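Local coordinates for protein A151R (African swine fever virus Georgia 2007/1, PDB 7CMA) that is a zinc-binding non-structural protein of the virus whose biochemical role is not firmly established, though it has been named an oxygenase, at residues A[82-94]-A[144-156]. Numbering follows the deposited sequence.
Sequences WIIKNPQNNKIWS and SFYPFTNIMSPNI
Ile92 and Ile151 pair across a single parallel beta bridge at the outer edge of a five-stranded antiparallel sheet. Strand 90-94 is the edge strand, with strand 30-35 on its inner flank. The C-terminal segment 144-156 adds no regular strand, but it follows that edge for a few residues. Ile92 N donates to Asn150 O at 2.8 Å. Met152 N returns a bond to Ile92 O at 2.9 Å.

The turn from Phe148 to Ile151 pushes Asn150 out as a bump. It fills a hollow lined by Ile83, Pro87 and the backbone of Asn90. Ile83 CG2 lies against Asn150 CB at 3.9 Å. This lodges the turn between the end of helix 72-84 and the start of the strand.

On the side facing helix 3-28, the Ile92 and Ile151 side chains lie alongside each other. Their CD1 atoms are 4.1 Å apart, and Ile151 also touches Cys20.

On the other side the Trp93 indole is the large bump. Its CG is anti to the backbone N (chi1 176°), which lays the ring along Ser153 and Pro154. Ser153 CB sits over the six-membered ring, 17° off its normal. Met152 bends at its end and brings CE to 3.7 Å from Trp93 CE3. Pro154 CD meets the far end of the ring obliquely. Trp93 NE1 is held by Glu96 O.

Ser94 N bonds Ser153 OG almost straight (167°), while Ser94 OG reaches Glu24. Lys91 runs extended past Thr149 O, and one water links them: Lys91 NZ donates to it at 2.9 Å, and it donates to Thr149 O at 2.7 Å.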
ATOM      1  N   TRP A  82       0.721 -11.967 -19.466  1.00 44.52           N
ATOM      2  CA  TRP A  82       2.101 -12.382 -19.841  1.00 41.62           C
ATOM      3  C   TRP A  82       3.057 -12.129 -18.666  1.00 39.96           C
ATOM      4  O   TRP A  82       3.884 -13.010 -18.373  1.00 39.58           O
ATOM      5  CB  TRP A  82       2.549 -11.654 -21.114  1.00 40.91           C
ATOM      6  CG  TRP A  82       3.995 -11.837 -21.460  1.00 43.41           C
ATOM      7  CD1 TRP A  82       4.558 -12.903 -22.103  1.00 46.23           C
ATOM      8  CD2 TRP A  82       5.043 -10.858 -21.325  1.00 43.87           C
ATOM      9  NE1 TRP A  82       5.895 -12.687 -22.299  1.00 40.48           N
ATOM     10  CE2 TRP A  82       6.217 -11.431 -21.856  1.00 41.39           C
ATOM     11  CE3 TRP A  82       5.117  -9.584 -20.755  1.00 46.65           C
ATOM     12  CZ2 TRP A  82       7.444 -10.765 -21.844  1.00 41.49           C
ATOM     13  CZ3 TRP A  82       6.323  -8.920 -20.759  1.00 44.49           C
ATOM     14  CH2 TRP A  82       7.474  -9.513 -21.276  1.00 41.50           C
ATOM     15  N   ILE A  83       2.966 -10.953 -18.038  1.00 46.29           N
ATOM     16  CA  ILE A  83       3.874 -10.561 -16.918  1.00 41.95           C
ATOM     17  C   ILE A  83       3.676 -11.542 -15.757  1.00 39.89           C
ATOM     18  O   ILE A  83       4.682 -12.061 -15.251  1.00 39.54           O
ATOM     19  CB  ILE A  83       3.632  -9.106 -16.478  1.00 44.67           C
ATOM     20  CG1 ILE A  83       4.221  -8.103 -17.478  1.00 46.44           C
ATOM     21  CG2 ILE A  83       4.172  -8.882 -15.073  1.00 42.29           C
ATOM     22  CD1 ILE A  83       3.695  -6.690 -17.310  1.00 51.68           C
ATOM     23  N   ILE A  84       2.430 -11.713 -15.306  1.00 42.89           N
ATOM     24  CA  ILE A  84       2.115 -12.315 -13.977  1.00 51.59           C
ATOM     25  C   ILE A  84       2.492 -13.802 -13.984  1.00 51.09           C
ATOM     26  O   ILE A  84       2.715 -14.352 -12.883  1.00 54.86           O
ATOM     27  CB  ILE A  84       0.633 -12.100 -13.612  1.00 50.53           C
ATOM     28  CG1 ILE A  84       0.408 -12.215 -12.101  1.00 54.06           C
ATOM     29  CG2 ILE A  84      -0.261 -13.052 -14.394  1.00 49.52           C
ATOM     30  CD1 ILE A  84       1.280 -11.287 -11.274  1.00 51.96           C
ATOM     31  N   LYS A  85       2.665 -14.390 -15.176  1.00 49.54           N
ATOM     32  CA  LYS A  85       3.033 -15.825 -15.357  1.00 50.91           C
ATOM     33  C   LYS A  85       4.502 -16.032 -14.965  1.00 46.17           C
ATOM     34  O   LYS A  85       4.860 -17.154 -14.553  1.00 45.73           O
ATOM     35  CB  LYS A  85       2.798 -16.261 -16.809  1.00 55.97           C
ATOM     36  CG  LYS A  85       1.344 -16.513 -17.191  1.00 59.95           C
ATOM     37  CD  LYS A  85       0.441 -16.788 -16.010  1.00 62.11           C
ATOM     38  CE  LYS A  85      -1.020 -16.900 -16.397  1.00 73.53           C
ATOM     39  NZ  LYS A  85      -1.601 -15.576 -16.729  1.00 63.69           N
ATOM     40  N   ASN A  86       5.327 -14.998 -15.132  1.00 46.52           N
ATOM     41  CA  ASN A  86       6.798 -15.091 -14.949  1.00 42.98           C
ATOM     42  C   ASN A  86       7.328 -13.728 -14.514  1.00 42.53           C
ATOM     43  O   ASN A  86       8.101 -13.097 -15.233  1.00 41.02           O
ATOM     44  CB  ASN A  86       7.478 -15.594 -16.224  1.00 44.75           C
ATOM     45  CG  ASN A  86       8.947 -15.894 -16.024  1.00 46.57           C
ATOM     46  OD1 ASN A  86       9.432 -15.890 -14.898  1.00 58.05           O
ATOM     47  ND2 ASN A  86       9.667 -16.100 -17.112  1.00 55.14           N
ATOM     48  N   PRO A  87       6.887 -13.208 -13.346  1.00 46.88           N
ATOM     49  CA  PRO A  87       7.005 -11.781 -13.044  1.00 46.66           C
ATOM     50  C   PRO A  87       8.451 -11.326 -12.802  1.00 42.74           C
ATOM     51  O   PRO A  87       8.688 -10.136 -12.796  1.00 47.72           O
ATOM     52  CB  PRO A  87       6.159 -11.610 -11.771  1.00 49.92           C
ATOM     53  CG  PRO A  87       6.196 -12.979 -11.113  1.00 53.34           C
ATOM     54  CD  PRO A  87       6.240 -13.965 -12.265  1.00 45.88           C
ATOM     55  N   GLN A  88       9.364 -12.273 -12.572  1.00 43.26           N
ATOM     56  CA  GLN A  88      10.783 -11.997 -12.216  1.00 57.42           C
ATOM     57  C   GLN A  88      11.616 -11.804 -13.491  1.00 59.72           C
ATOM     58  O   GLN A  88      12.802 -11.443 -13.365  1.00 73.60           O
ATOM     59  CB  GLN A  88      11.359 -13.134 -11.370  1.00 65.68           C
ATOM     60  CG  GLN A  88      11.778 -12.700  -9.972  1.00 83.57           C
ATOM     61  CD  GLN A  88      10.939 -13.334  -8.889  1.00 90.17           C
ATOM     62  OE1 GLN A  88      11.229 -13.207  -7.700  1.00111.87           O
ATOM     63  NE2 GLN A  88       9.882 -14.018  -9.294  1.00 86.25           N
ATOM     64  N   ASN A  89      11.062 -12.143 -14.659  1.00 50.18           N
ATOM     65  CA  ASN A  89      11.853 -12.171 -15.919  1.00 47.91           C
ATOM     66  C   ASN A  89      11.139 -11.366 -17.006  1.00 37.65           C
ATOM     67  O   ASN A  89      11.805 -11.001 -17.977  1.00 41.03           O
ATOM     68  CB  ASN A  89      12.139 -13.600 -16.376  1.00 50.36           C
ATOM     69  CG  ASN A  89      12.879 -14.400 -15.329  1.00 58.65           C
ATOM     70  OD1 ASN A  89      13.825 -13.907 -14.724  1.00 59.86           O
ATOM     71  ND2 ASN A  89      12.388 -15.591 -15.031  1.00 59.32           N
ATOM     72  N   ASN A  90       9.835 -11.127 -16.857  1.00 37.75           N
ATOM     73  CA  ASN A  90       8.988 -10.487 -17.902  1.00 36.20           C
ATOM     74  C   ASN A  90       8.768  -9.016 -17.543  1.00 40.25           C
ATOM     75  O   ASN A  90       8.034  -8.729 -16.564  1.00 37.64           O
ATOM     76  CB  ASN A  90       7.663 -11.225 -18.097  1.00 39.47           C
ATOM     77  CG  ASN A  90       7.825 -12.550 -18.816  1.00 36.56           C
ATOM     78  OD1 ASN A  90       8.922 -12.887 -19.274  1.00 37.07           O
ATOM     79  ND2 ASN A  90       6.719 -13.245 -19.027  1.00 35.79           N
ATOM     80  N   LYS A  91       9.410  -8.120 -18.289  1.00 34.14           N
ATOM     81  CA  LYS A  91       9.300  -6.655 -18.083  1.00 34.83           C
ATOM     82  C   LYS A  91       8.918  -6.002 -19.402  1.00 37.72           C
ATOM     83  O   LYS A  91       9.133  -6.625 -20.450  1.00 44.28           O
ATOM     84  CB  LYS A  91      10.617  -6.095 -17.545  1.00 35.21           C
ATOM     85  CG  LYS A  91      10.997  -6.575 -16.157  1.00 42.03           C
ATOM     86  CD  LYS A  91      12.172  -5.829 -15.574  1.00 45.89           C
ATOM     87  CE  LYS A  91      12.719  -6.475 -14.320  1.00 51.15           C
ATOM     88  NZ  LYS A  91      13.831  -5.682 -13.748  1.00 52.49           N
ATOM     89  N   ILE A  92       8.415  -4.769 -19.349  1.00 38.18           N
ATOM     90  CA  ILE A  92       7.976  -4.047 -20.569  1.00 37.87           C
ATOM     91  C   ILE A  92       8.669  -2.684 -20.617  1.00 38.70           C
ATOM     92  O   ILE A  92       8.939  -2.104 -19.542  1.00 36.70           O
ATOM     93  CB  ILE A  92       6.441  -3.933 -20.621  1.00 40.65           C
ATOM     94  CG1 ILE A  92       5.882  -3.150 -19.430  1.00 42.84           C
ATOM     95  CG2 ILE A  92       5.811  -5.313 -20.735  1.00 36.22           C
ATOM     96  CD1 ILE A  92       4.539  -2.515 -19.703  1.00 41.97           C
ATOM     97  N   TRP A  93       9.002  -2.236 -21.823  1.00 42.02           N
ATOM     98  CA  TRP A  93       9.492  -0.859 -22.078  1.00 40.48           C
ATOM     99  C   TRP A  93       8.416  -0.078 -22.838  1.00 38.27           C
ATOM    100  O   TRP A  93       8.023  -0.529 -23.916  1.00 42.59           O
ATOM    101  CB  TRP A  93      10.813  -0.906 -22.852  1.00 37.83           C
ATOM    102  CG  TRP A  93      11.323   0.443 -23.243  1.00 40.90           C
ATOM    103  CD1 TRP A  93      10.971   1.161 -24.349  1.00 37.57           C
ATOM    104  CD2 TRP A  93      12.213   1.284 -22.484  1.00 40.81           C
ATOM    105  NE1 TRP A  93      11.589   2.383 -24.335  1.00 41.20           N
ATOM    106  CE2 TRP A  93      12.311   2.509 -23.178  1.00 41.04           C
ATOM    107  CE3 TRP A  93      12.874   1.151 -21.257  1.00 41.48           C
ATOM    108  CZ2 TRP A  93      13.117   3.555 -22.727  1.00 43.85           C
ATOM    109  CZ3 TRP A  93      13.669   2.185 -20.814  1.00 44.95           C
ATOM    110  CH2 TRP A  93      13.785   3.370 -21.540  1.00 45.85           C
ATOM    111  N   SER A  94       8.021   1.089 -22.332  1.00 37.53           N
ATOM    112  CA  SER A  94       7.027   1.940 -23.037  1.00 46.01           C
ATOM    113  C   SER A  94       7.724   3.144 -23.680  1.00 44.39           C
ATOM    114  O   SER A  94       8.419   3.883 -22.956  1.00 43.75           O
ATOM    115  CB  SER A  94       5.925   2.377 -22.118  1.00 46.75           C
ATOM    116  OG  SER A  94       4.951   3.123 -22.835  1.00 50.42           O
ATOM    117  N   SER A 144      13.067   8.771 -12.212  1.00 47.64           N
ATOM    118  CA  SER A 144      12.054   8.085 -11.378  1.00 49.03           C
ATOM    119  C   SER A 144      11.487   6.897 -12.145  1.00 42.11           C
ATOM    120  O   SER A 144      11.482   6.934 -13.375  1.00 47.66           O
ATOM    121  CB  SER A 144      10.947   9.018 -10.990  1.00 46.49           C
ATOM    122  OG  SER A 144      10.258   9.476 -12.141  1.00 49.13           O
ATOM    123  N   PHE A 145      10.997   5.904 -11.417  1.00 43.43           N
ATOM    124  CA  PHE A 145      10.356   4.754 -12.083  1.00 43.79           C
ATOM    125  C   PHE A 145       9.022   4.429 -11.409  1.00 50.09           C
ATOM    126  O   PHE A 145       8.881   4.756 -10.224  1.00 48.41           O
ATOM    127  CB  PHE A 145      11.242   3.512 -11.969  1.00 47.03           C
ATOM    128  CG  PHE A 145      12.611   3.562 -12.597  1.00 37.79           C
ATOM    129  CD1 PHE A 145      12.803   3.168 -13.908  1.00 39.24           C
ATOM    130  CD2 PHE A 145      13.718   3.949 -11.860  1.00 43.02           C
ATOM    131  CE1 PHE A 145      14.064   3.200 -14.480  1.00 42.52           C
ATOM    132  CE2 PHE A 145      14.978   3.983 -12.434  1.00 38.07           C
ATOM    133  CZ  PHE A 145      15.148   3.607 -13.742  1.00 39.75           C
ATOM    134  N   TYR A 146       8.063   3.872 -12.149  1.00 51.81           N
ATOM    135  CA  TYR A 146       6.802   3.336 -11.575  1.00 45.83           C
ATOM    136  C   TYR A 146       7.143   2.392 -10.428  1.00 47.41           C
ATOM    137  O   TYR A 146       8.155   1.694 -10.464  1.00 45.27           O
ATOM    138  CB  TYR A 146       5.980   2.639 -12.660  1.00 46.33           C
ATOM    139  CG  TYR A 146       5.321   3.569 -13.647  1.00 48.64           C
ATOM    140  CD1 TYR A 146       4.304   4.422 -13.253  1.00 52.75           C
ATOM    141  CD2 TYR A 146       5.677   3.560 -14.987  1.00 43.70           C
ATOM    142  CE1 TYR A 146       3.694   5.280 -14.151  1.00 50.07           C
ATOM    143  CE2 TYR A 146       5.074   4.408 -15.900  1.00 48.44           C
ATOM    144  CZ  TYR A 146       4.045   5.236 -15.489  1.00 43.97           C
ATOM    145  OH  TYR A 146       3.441   6.063 -16.385  1.00 44.77           O
ATOM    146  N   PRO A 147       6.322   2.345  -9.358  1.00 51.63           N
ATOM    147  CA  PRO A 147       6.527   1.373  -8.289  1.00 47.69           C
ATOM    148  C   PRO A 147       6.540  -0.077  -8.808  1.00 52.20           C
ATOM    149  O   PRO A 147       7.181  -0.914  -8.187  1.00 53.26           O
ATOM    150  CB  PRO A 147       5.342   1.614  -7.335  1.00 58.25           C
ATOM    151  CG  PRO A 147       4.297   2.316  -8.189  1.00 49.19           C
ATOM    152  CD  PRO A 147       5.089   3.126  -9.191  1.00 48.10           C
ATOM    153  N   PHE A 148       5.925  -0.313  -9.972  1.00 43.17           N
ATOM    154  CA  PHE A 148       5.855  -1.644 -10.635  1.00 41.46           C
ATOM    155  C   PHE A 148       7.234  -2.004 -11.201  1.00 40.21           C
ATOM    156  O   PHE A 148       7.653  -1.363 -12.173  1.00 36.95           O
ATOM    157  CB  PHE A 148       4.801  -1.636 -11.748  1.00 39.94           C
ATOM    158  CG  PHE A 148       3.435  -1.160 -11.324  1.00 44.69           C
ATOM    159  CD1 PHE A 148       2.655  -1.915 -10.460  1.00 48.09           C
ATOM    160  CD2 PHE A 148       2.942   0.064 -11.757  1.00 47.58           C
ATOM    161  CE1 PHE A 148       1.407  -1.464 -10.054  1.00 44.24           C
ATOM    162  CE2 PHE A 148       1.695   0.513 -11.348  1.00 51.07           C
ATOM    163  CZ  PHE A 148       0.930  -0.252 -10.498  1.00 44.88           C
ATOM    164  N   THR A 149       7.859  -3.062 -10.675  1.00 40.57           N
ATOM    165  CA  THR A 149       9.207  -3.534 -11.088  1.00 44.72           C
ATOM    166  C   THR A 149       9.157  -4.064 -12.528  1.00 44.84           C
ATOM    167  O   THR A 149      10.232  -4.160 -13.148  1.00 46.34           O
ATOM    168  CB  THR A 149       9.757  -4.613 -10.144  1.00 46.74           C
ATOM    169  OG1 THR A 149       8.862  -5.724 -10.182  1.00 52.77           O
ATOM    170  CG2 THR A 149       9.936  -4.128  -8.721  1.00 50.45           C
ATOM    171  N   ASN A 150       7.958  -4.357 -13.048  1.00 43.43           N
ATOM    172  CA  ASN A 150       7.794  -4.994 -14.383  1.00 42.74           C
ATOM    173  C   ASN A 150       7.729  -3.922 -15.473  1.00 39.91           C
ATOM    174  O   ASN A 150       7.665  -4.301 -16.656  1.00 40.99           O
ATOM    175  CB  ASN A 150       6.560  -5.893 -14.444  1.00 40.85           C
ATOM    176  CG  ASN A 150       6.679  -7.093 -13.535  1.00 45.32           C
ATOM    177  OD1 ASN A 150       7.529  -7.955 -13.747  1.00 49.78           O
ATOM    178  ND2 ASN A 150       5.919  -7.089 -12.453  1.00 43.19           N
ATOM    179  N   ILE A 151       7.708  -2.639 -15.102  1.00 37.07           N
ATOM    180  CA  ILE A 151       7.812  -1.522 -16.085  1.00 42.78           C
ATOM    181  C   ILE A 151       9.224  -0.941 -16.012  1.00 42.26           C
ATOM    182  O   ILE A 151       9.565  -0.323 -14.985  1.00 44.86           O
ATOM    183  CB  ILE A 151       6.734  -0.446 -15.866  1.00 43.83           C
ATOM    184  CG1 ILE A 151       5.365  -1.073 -15.592  1.00 48.53           C
ATOM    185  CG2 ILE A 151       6.701   0.514 -17.051  1.00 41.50           C
ATOM    186  CD1 ILE A 151       4.218  -0.373 -16.269  1.00 49.32           C
ATOM    187  N   MET A 152      10.052  -1.286 -16.992  1.00 42.01           N
ATOM    188  CA  MET A 152      11.496  -0.945 -17.016  1.00 44.69           C
ATOM    189  C   MET A 152      11.644   0.557 -17.282  1.00 36.96           C
ATOM    190  O   MET A 152      12.604   1.150 -16.750  1.00 42.56           O
ATOM    191  CB  MET A 152      12.222  -1.744 -18.101  1.00 44.76           C
ATOM    192  CG  MET A 152      13.687  -1.992 -17.801  1.00 47.78           C
ATOM    193  SD  MET A 152      14.563  -2.802 -19.183  1.00 54.28           S
ATOM    194  CE  MET A 152      13.474  -2.432 -20.553  1.00 64.90           C
ATOM    195  N   SER A 153      10.801   1.101 -18.168  1.00 47.14           N
ATOM    196  CA  SER A 153      10.882   2.493 -18.689  1.00 47.26           C
ATOM    197  C   SER A 153      10.687   3.479 -17.543  1.00 48.19           C
ATOM    198  O   SER A 153       9.795   3.306 -16.719  1.00 46.98           O
ATOM    199  CB  SER A 153       9.870   2.729 -19.791  1.00 46.50           C
ATOM    200  OG  SER A 153       8.737   1.900 -19.623  1.00 45.03           O
ATOM    201  N   PRO A 154      11.548   4.515 -17.424  1.00 47.55           N
ATOM    202  CA  PRO A 154      11.321   5.590 -16.460  1.00 52.04           C
ATOM    203  C   PRO A 154       9.933   6.233 -16.621  1.00 44.98           C
ATOM    204  O   PRO A 154       9.481   6.378 -17.749  1.00 43.13           O
ATOM    205  CB  PRO A 154      12.439   6.596 -16.775  1.00 47.09           C
ATOM    206  CG  PRO A 154      13.542   5.740 -17.371  1.00 46.66           C
ATOM    207  CD  PRO A 154      12.815   4.666 -18.153  1.00 43.71           C
ATOM    208  N   ASN A 155       9.264   6.501 -15.496  1.00 43.61           N
ATOM    209  CA  ASN A 155       8.007   7.297 -15.413  1.00 57.07           C
ATOM    210  C   ASN A 155       8.296   8.738 -15.858  1.00 58.80           C
ATOM    211  O   ASN A 155       8.968   9.456 -15.101  1.00 55.78           O
ATOM    212  CB  ASN A 155       7.423   7.275 -13.998  1.00 55.41           C
ATOM    213  CG  ASN A 155       6.040   7.886 -13.920  1.00 66.42           C
ATOM    214  OD1 ASN A 155       5.440   8.219 -14.942  1.00 74.36           O
ATOM    215  ND2 ASN A 155       5.525   8.033 -12.711  1.00 70.71           N
ATOM    216  N   ILE A 156       7.855   9.102 -17.069  1.00 61.07           N
ATOM    217  CA  ILE A 156       8.137  10.411 -17.739  1.00 75.11           C
ATOM    218  C   ILE A 156       9.546  10.360 -18.342  1.00 76.50           C
ATOM    219  O   ILE A 156       9.700  10.099 -19.536  1.00 65.61           O
ATOM    220  CB  ILE A 156       7.966  11.593 -16.758  1.00 81.48           C
ATOM    221  CG1 ILE A 156       6.489  11.934 -16.535  1.00 82.19           C
ATOM    222  CG2 ILE A 156       8.761  12.806 -17.225  1.00 83.58           C
ATOM    223  CD1 ILE A 156       6.088  12.009 -15.078  1.00 79.26           C
TER
HETATM  224  O   HOH W   1      12.667  -3.027 -13.281  1.00 43.25           O